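Local coordinates for protein mannitol dehydrogenase (Pseudomonas fluorescens, PDB 1LJ8) that binds NAD and probably catalyses the NAD-dependent interconversion of mannitol and fructose as a long-chain mannitol 2-dehydrogenase, at residues A[125-131]-A[184-190]; A[11-15]-A[247-251]. Residues are numbered along the deposited sequence.

Interaction 1. Residues A[125-131]-A[184-190]; sequences RIVSLTI and FTVMSCD. With NAD (nicotinamide-adenine-dinucleotide), chain B.
Strands 126-129 and 185-188 run parallel and extended (Val-127 phi/psi -111/112), their axes approaching to 4.6 Å at an angle of 19°, with Ile-126 beside Thr-185, Val-127 beside Val-186, Ser-128 beside Met-187 (selenomethionine) and Leu-129 beside Ser-188. Five backbone hydrogen bonds set this register: Thr-185 N to Arg-125 O (3.1 Å), Val-127 N to Thr-185 O (2.8 Å), Met-187 N to Val-127 O (2.9 Å), Leu-129 N to Met-187 O (3.0 Å) and Cys-189 N to Leu-129 O (2.8 Å). One water donates to Arg-125 O and accepts from Thr-185 OG1, 2.7 Å from each; that hydroxyl is also hydrogen-bonded to Val-271 N. On one sheet face, Ile-126 CG2 meets Met-187 CB at 3.9 Å; on the other, Leu-129 CD1 lies 3.9 Å from Val-186 CG1, and Val-127 CG2 (chi1 t) makes a CH-pi contact 3.4 Å from the centroid of the Phe-184 ring (chi1 40°, p), 4° off its normal. Strand 185-188 is an edge strand of the Rossmann sheet, helix 195-210 packing on the Leu-129 and Val-186 face, and NAD sits at the C-terminal strand ends, as is usual for this fold. There Asp-190 (chi1 m) accepts from Ile-131 N through OD2 and from NAD O2D through OD1, both at 2.8 Å. Ser-188 OG accepts from Asp-190 N at 3.3 Å, an ST turn; this OG and Asp-190 OD2 are also hydrogen-bonded to Tyr-136 OH.

Interaction 2. Residues A[11-15]-A[247-251]; sequences LAPEV and EHGID
His-248 (chi1 m, chi2 -73°) presents the edge of its imidazole to the carboxylate of Glu-14, donating from ND1 to Glu-14 OE2 at 2.7 Å (N-H...O angle 164°), a His-carboxylate hydrogen bond. Glu-14 reaches it with chi1 p from within a type I beta turn, Ala-12 to Val-15, whose central residues are Pro-13 (phi/psi -51/-38) and Glu-14 (-74/-13), closed by Val-15 N to Ala-12 O at 3.0 Å. The backbones approach most closely where the CA atoms of Ala-12 and His-248 stand 6.2 Å apart; Ala-12 CB lies 3.4 Å from His-248 O, and a water accepts from Ala-12 N and donates to His-248 O, both at 2.8 Å. The turn thus meets the C-terminal end of helix 238-248, which the chain leaves through Gly-249 with positive phi (72°). Beyond it, Ile-250 (-89/133, chi1 m, chi2 t) brings CD1 to 3.9 Å from Val-15 CG2 (chi1 t) and CG1 to 4.5 Å from Leu-11 CD2. Val-96 and Val-98 of strand 96-107 extend this apolar group.

The centres of the two contacts are 33 Å apart and their nearest atoms about 22 Å, so they do not touch. Along the chain, 11-15 comes first, then 125-131, 184-190 and 247-251, so interaction 1 is nested within the loop closed by interaction 2. Strand order relates them to one seven-stranded mixed sheet: strand 185-188 is outermost on one side, next to strand 126-129, whereas interaction 2 packs on strands 96-107 and 83-87, the latter beside the other outermost strand, 256-258. Interaction 1 is buried and lines the NAD pocket; interaction 2 is partly buried and distant from that site, joining the chain before strand 27-32 to the end of helix 238-248.

Interaction 1. Residues A[125-131]-A[184-190]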
loop_
_atom_site.group_PDB
_atom_site.type_symbol
_atom_site.label_atom_id
_atom_site.label_comp_id
_atom_site.label_asym_id
_atom_site.label_seq_id
_atom_site.Cartn_x
_atom_site.Cartn_y
_atom_site.Cartn_z
ATOM N N ARG A 125 -20.432 -9.556 0.616
ATOM C CA ARG A 125 -20.967 -8.467 -0.228
ATOM C C ARG A 125 -19.930 -7.472 -0.716
ATOM O O ARG A 125 -20.230 -6.647 -1.588
ATOM C CB ARG A 125 -22.086 -7.720 0.540
ATOM C CG ARG A 125 -23.401 -8.539 0.699
ATOM C CD ARG A 125 -24.149 -8.141 1.988
ATOM N NE ARG A 125 -23.537 -8.811 3.126
ATOM C CZ ARG A 125 -23.725 -8.525 4.418
ATOM N NH1 ARG A 125 -24.520 -7.531 4.789
ATOM N NH2 ARG A 125 -23.141 -9.284 5.341
ATOM N N ILE A 126 -18.728 -7.561 -0.147
ATOM C CA ILE A 126 -17.615 -6.700 -0.578
ATOM C C ILE A 126 -16.365 -7.572 -0.590
ATOM O O ILE A 126 -16.147 -8.352 0.369
ATOM C CB ILE A 126 -17.338 -5.552 0.450
ATOM C CG1 ILE A 126 -18.475 -4.518 0.420
ATOM C CG2 ILE A 126 -16.000 -4.837 0.086
ATOM C CD1 ILE A 126 -18.457 -3.618 1.683
ATOM N N VAL A 127 -15.589 -7.488 -1.674
ATOM C CA VAL A 127 -14.260 -8.145 -1.753
ATOM C C VAL A 127 -13.302 -6.921 -1.756
ATOM O O VAL A 127 -13.297 -6.121 -2.702
ATOM C CB VAL A 127 -14.059 -8.969 -3.061
ATOM C CG1 VAL A 127 -12.576 -9.510 -3.125
ATOM C CG2 VAL A 127 -15.016 -10.182 -3.023
ATOM N N SER A 128 -12.538 -6.764 -0.674
ATOM C CA SER A 128 -11.608 -5.663 -0.562
ATOM C C SER A 128 -10.184 -6.129 -0.837
ATOM O O SER A 128 -9.849 -7.323 -0.708
ATOM C CB SER A 128 -11.721 -5.003 0.810
ATOM O OG SER A 128 -11.621 -5.976 1.835
ATOM N N LEU A 129 -9.333 -5.165 -1.197
ATOM C CA LEU A 129 -7.968 -5.475 -1.572
ATOM C C LEU A 129 -6.837 -4.648 -0.974
ATOM O O LEU A 129 -6.933 -3.417 -0.924
ATOM C CB LEU A 129 -7.803 -5.297 -3.119
ATOM C CG LEU A 129 -8.865 -5.867 -4.106
ATOM C CD1 LEU A 129 -8.617 -5.346 -5.560
ATOM C CD2 LEU A 129 -8.808 -7.421 -4.040
ATOM N N THR A 130 -5.787 -5.326 -0.483
ATOM C CA THR A 130 -4.509 -4.612 -0.266
ATOM C C THR A 130 -3.524 -5.637 -0.889
ATOM O O THR A 130 -2.901 -6.446 -0.198
ATOM C CB THR A 130 -4.112 -4.270 1.183
ATOM O OG1 THR A 130 -4.202 -5.416 2.012
ATOM C CG2 THR A 130 -5.043 -3.152 1.737
ATOM N N ILE A 131 -3.460 -5.626 -2.218
ATOM C CA ILE A 131 -2.605 -6.586 -2.970
ATOM C C ILE A 131 -1.307 -5.949 -3.472
ATOM O O ILE A 131 -0.577 -6.547 -4.274
ATOM C CB ILE A 131 -3.359 -7.165 -4.198
ATOM C CG1 ILE A 131 -3.815 -6.035 -5.161
ATOM C CG2 ILE A 131 -4.596 -7.932 -3.707
ATOM C CD1 ILE A 131 -4.417 -6.593 -6.516
ATOM N N PHE A 184 -20.700 -8.723 -5.823
ATOM C CA PHE A 184 -20.166 -7.993 -4.662
ATOM C C PHE A 184 -19.470 -6.727 -5.234
ATOM O O PHE A 184 -19.295 -6.605 -6.434
ATOM C CB PHE A 184 -19.129 -8.835 -3.903
ATOM C CG PHE A 184 -18.197 -9.629 -4.793
ATOM C CD1 PHE A 184 -17.242 -8.997 -5.600
ATOM C CD2 PHE A 184 -18.242 -11.031 -4.756
ATOM C CE1 PHE A 184 -16.333 -9.733 -6.354
ATOM C CE2 PHE A 184 -17.342 -11.784 -5.510
ATOM C CZ PHE A 184 -16.390 -11.133 -6.300
ATOM N N THR A 185 -19.144 -5.762 -4.378
ATOM C CA THR A 185 -18.388 -4.580 -4.772
ATOM C C THR A 185 -16.918 -4.999 -4.606
ATOM O O THR A 185 -16.590 -5.801 -3.709
ATOM C CB THR A 185 -18.645 -3.410 -3.770
ATOM O OG1 THR A 185 -20.020 -3.018 -3.831
ATOM C CG2 THR A 185 -17.755 -2.207 -4.078
ATOM N N VAL A 186 -16.044 -4.509 -5.467
ATOM C CA VAL A 186 -14.602 -4.759 -5.320
ATOM C C VAL A 186 -14.035 -3.411 -4.854
ATOM O O VAL A 186 -14.111 -2.390 -5.560
ATOM C CB VAL A 186 -13.916 -5.194 -6.605
ATOM C CG1 VAL A 186 -12.425 -5.544 -6.282
ATOM C CG2 VAL A 186 -14.567 -6.480 -7.119
HETATM N N MSE A 187 -13.476 -3.437 -3.647
HETATM C CA MSE A 187 -13.001 -2.232 -2.966
HETATM C C MSE A 187 -11.495 -2.188 -2.783
HETATM O O MSE A 187 -10.975 -2.744 -1.822
HETATM C CB MSE A 187 -13.739 -2.172 -1.595
HETATM C CG MSE A 187 -13.613 -0.836 -0.862
HETATM SE SE MSE A 187 -14.477 -0.850 0.887
HETATM C CE MSE A 187 -13.217 -1.933 1.938
ATOM N N SER A 188 -10.790 -1.466 -3.658
ATOM C CA SER A 188 -9.321 -1.379 -3.565
ATOM C C SER A 188 -8.906 -0.445 -2.429
ATOM O O SER A 188 -9.440 0.654 -2.303
ATOM C CB SER A 188 -8.726 -0.783 -4.857
ATOM O OG SER A 188 -7.306 -0.653 -4.683
ATOM N N CYS A 189 -7.956 -0.894 -1.624
ATOM C CA CYS A 189 -7.417 -0.057 -0.543
ATOM C C CYS A 189 -5.907 0.065 -0.758
ATOM O O CYS A 189 -5.135 0.218 0.201
ATOM C CB CYS A 189 -7.715 -0.685 0.832
ATOM S SG CYS A 189 -9.481 -0.747 1.148
ATOM N N ASP A 190 -5.474 0.002 -2.018
ATOM C CA ASP A 190 -4.052 0.180 -2.327
ATOM C C ASP A 190 -3.710 1.607 -2.766
ATOM O O ASP A 190 -4.584 2.374 -3.171
ATOM C CB ASP A 190 -3.611 -0.810 -3.432
ATOM C CG ASP A 190 -3.490 -2.252 -2.900
ATOM O OD1 ASP A 190 -2.604 -2.449 -2.022
ATOM O OD2 ASP A 190 -4.247 -3.170 -3.381
HETATM P PA NAD B . 2.298 -6.263 3.983
HETATM O O1A NAD B . 3.587 -6.603 3.438
HETATM O O2A NAD B . 1.983 -6.339 5.438
HETATM O O5B NAD B . 1.157 -7.135 3.285
HETATM C C5B NAD B . 1.055 -7.158 1.827
HETATM C C4B NAD B . -0.054 -8.214 1.642
HETATM O O4B NAD B . -0.309 -8.307 0.179
HETATM C C3B NAD B . 0.336 -9.692 2.001
HETATM O O3B NAD B . -0.859 -10.308 2.515
HETATM C C2B NAD B . 0.791 -10.269 0.652
HETATM O O2B NAD B . 0.720 -11.688 0.599
HETATM C C1B NAD B . -0.234 -9.652 -0.281
HETATM N N9A NAD B . 0.134 -9.612 -1.660
HETATM C C8A NAD B . 1.289 -9.188 -2.286
HETATM N N7A NAD B . 1.215 -9.278 -3.594
HETATM C C5A NAD B . -0.055 -9.785 -3.826
HETATM C C6A NAD B . -0.685 -10.069 -5.043
HETATM N N6A NAD B . -0.162 -9.881 -6.256
HETATM N N1A NAD B . -1.969 -10.593 -4.999
HETATM C C2A NAD B . -2.619 -10.821 -3.787
HETATM N N3A NAD B . -2.022 -10.526 -2.567
HETATM C C4A NAD B . -0.726 -10.009 -2.652
HETATM O O3 NAD B . 1.986 -4.801 3.449
HETATM P PN NAD B . 1.049 -3.632 4.033
HETATM O O1N NAD B . 1.862 -2.745 4.871
HETATM O O2N NAD B . -0.116 -4.274 4.646
HETATM O O5D NAD B . 0.691 -2.808 2.737
HETATM C C5D NAD B . -0.123 -3.446 1.763
HETATM C C4D NAD B . -0.617 -2.373 0.894
HETATM O O4D NAD B . -1.577 -1.499 1.523
HETATM C C3D NAD B . 0.432 -1.419 0.216
HETATM O O3D NAD B . 1.103 -2.039 -0.875
HETATM C C2D NAD B . -0.382 -0.182 -0.110
HETATM O O2D NAD B . -0.986 -0.282 -1.392
HETATM C C1D NAD B . -1.429 -0.138 1.031
HETATM N N1N NAD B . -1.095 0.788 2.131
HETATM C C2N NAD B . -0.116 0.556 3.115
HETATM C C3N NAD B . 0.139 1.557 4.015
HETATM C C7N NAD B . 1.234 1.332 5.075
HETATM O O7N NAD B . 1.585 2.320 5.738
HETATM N N7N NAD B . 1.824 0.164 5.214
HETATM C C4N NAD B . -0.574 2.851 3.946
HETATM C C5N NAD B . -1.583 3.021 2.949
HETATM C C6N NAD B . -1.866 1.987 2.012
HETATM O O HOH W 1 -21.382 -4.221 -1.859
#

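Interaction 2. Residues A[11-15]-A[247-251]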
loop_
_atom_site.group_PDB
_atom_site.type_symbol
_atom_site.label_atom_id
_atom_site.label_comp_id
_atom_site.label_asym_id
_atom_site.label_seq_id
_atom_site.Cartn_x
_atom_site.Cartn_y
_atom_site.Cartn_z
ATOM N N LEU A 11 -6.117 -9.278 30.464
ATOM C CA LEU A 11 -5.012 -8.447 29.974
ATOM C C LEU A 11 -4.901 -7.207 30.839
ATOM O O LEU A 11 -5.763 -6.955 31.681
ATOM C CB LEU A 11 -5.263 -8.028 28.501
ATOM C CG LEU A 11 -5.480 -9.246 27.589
ATOM C CD1 LEU A 11 -5.837 -8.778 26.152
ATOM C CD2 LEU A 11 -4.209 -10.093 27.561
ATOM N N ALA A 12 -3.851 -6.421 30.629
ATOM C CA ALA A 12 -3.653 -5.206 31.404
ATOM C C ALA A 12 -4.886 -4.306 31.284
ATOM O O ALA A 12 -5.539 -4.249 30.233
ATOM C CB ALA A 12 -2.398 -4.484 30.927
ATOM N N PRO A 13 -5.219 -3.570 32.365
ATOM C CA PRO A 13 -6.377 -2.671 32.435
ATOM C C PRO A 13 -6.543 -1.663 31.306
ATOM O O PRO A 13 -7.659 -1.385 30.880
ATOM C CB PRO A 13 -6.175 -1.944 33.775
ATOM C CG PRO A 13 -5.405 -2.894 34.574
ATOM C CD PRO A 13 -4.414 -3.478 33.597
ATOM N N GLU A 14 -5.432 -1.117 30.829
ATOM C CA GLU A 14 -5.483 -0.101 29.787
ATOM C C GLU A 14 -5.826 -0.658 28.418
ATOM O O GLU A 14 -6.107 0.100 27.506
ATOM C CB GLU A 14 -4.135 0.648 29.694
ATOM C CG GLU A 14 -2.922 -0.169 29.122
ATOM C CD GLU A 14 -2.142 -0.968 30.185
ATOM O OE1 GLU A 14 -2.659 -1.192 31.308
ATOM O OE2 GLU A 14 -0.994 -1.413 29.885
ATOM N N VAL A 15 -5.781 -1.976 28.272
ATOM C CA VAL A 15 -6.035 -2.596 26.977
ATOM C C VAL A 15 -7.530 -2.576 26.649
ATOM O O VAL A 15 -8.331 -3.160 27.385
ATOM C CB VAL A 15 -5.504 -4.052 26.960
ATOM C CG1 VAL A 15 -5.799 -4.693 25.592
ATOM C CG2 VAL A 15 -4.004 -4.056 27.205
ATOM N N GLU A 247 5.629 -3.086 27.467
ATOM C CA GLU A 247 4.753 -2.018 27.970
ATOM C C GLU A 247 3.351 -2.357 28.385
ATOM O O GLU A 247 2.793 -1.669 29.234
ATOM C CB GLU A 247 4.599 -0.924 26.931
ATOM C CG GLU A 247 5.813 -0.592 26.198
ATOM C CD GLU A 247 6.258 0.777 26.535
ATOM O OE1 GLU A 247 7.138 0.919 27.429
ATOM O OE2 GLU A 247 5.694 1.712 25.923
ATOM N N HIS A 248 2.747 -3.384 27.795
ATOM C CA HIS A 248 1.353 -3.678 28.108
ATOM C C HIS A 248 1.047 -5.122 28.439
ATOM O O HIS A 248 -0.110 -5.486 28.549
ATOM C CB HIS A 248 0.445 -3.184 26.958
ATOM C CG HIS A 248 0.585 -1.718 26.691
ATOM N ND1 HIS A 248 0.078 -0.754 27.544
ATOM C CD2 HIS A 248 1.259 -1.050 25.723
ATOM C CE1 HIS A 248 0.440 0.443 27.114
ATOM N NE2 HIS A 248 1.164 0.292 26.015
ATOM N N GLY A 249 2.099 -5.937 28.587
ATOM C CA GLY A 249 1.942 -7.324 29.016
ATOM C C GLY A 249 1.354 -8.342 28.064
ATOM O O GLY A 249 1.189 -9.509 28.430
ATOM N N ILE A 250 1.051 -7.909 26.834
ATOM C CA ILE A 250 0.447 -8.824 25.868
ATOM C C ILE A 250 1.505 -9.569 25.058
ATOM O O ILE A 250 2.460 -8.935 24.517
ATOM C CB ILE A 250 -0.428 -8.058 24.812
ATOM C CG1 ILE A 250 -1.495 -7.185 25.513
ATOM C CG2 ILE A 250 -1.084 -9.111 23.847
ATOM C CD1 ILE A 250 -2.293 -6.250 24.527
ATOM N N ASP A 251 1.323 -10.880 24.938
ATOM C CA ASP A 251 2.230 -11.672 24.119
ATOM C C ASP A 251 1.387 -11.903 22.875
ATOM O O ASP A 251 0.485 -12.732 22.870
ATOM C CB ASP A 251 2.586 -12.999 24.803
ATOM C CG ASP A 251 3.368 -12.795 26.097
ATOM O OD1 ASP A 251 4.408 -12.105 26.036
ATOM O OD2 ASP A 251 2.946 -13.329 27.177
HETATM O O HOH W 2 -1.785 -7.610 29.111
#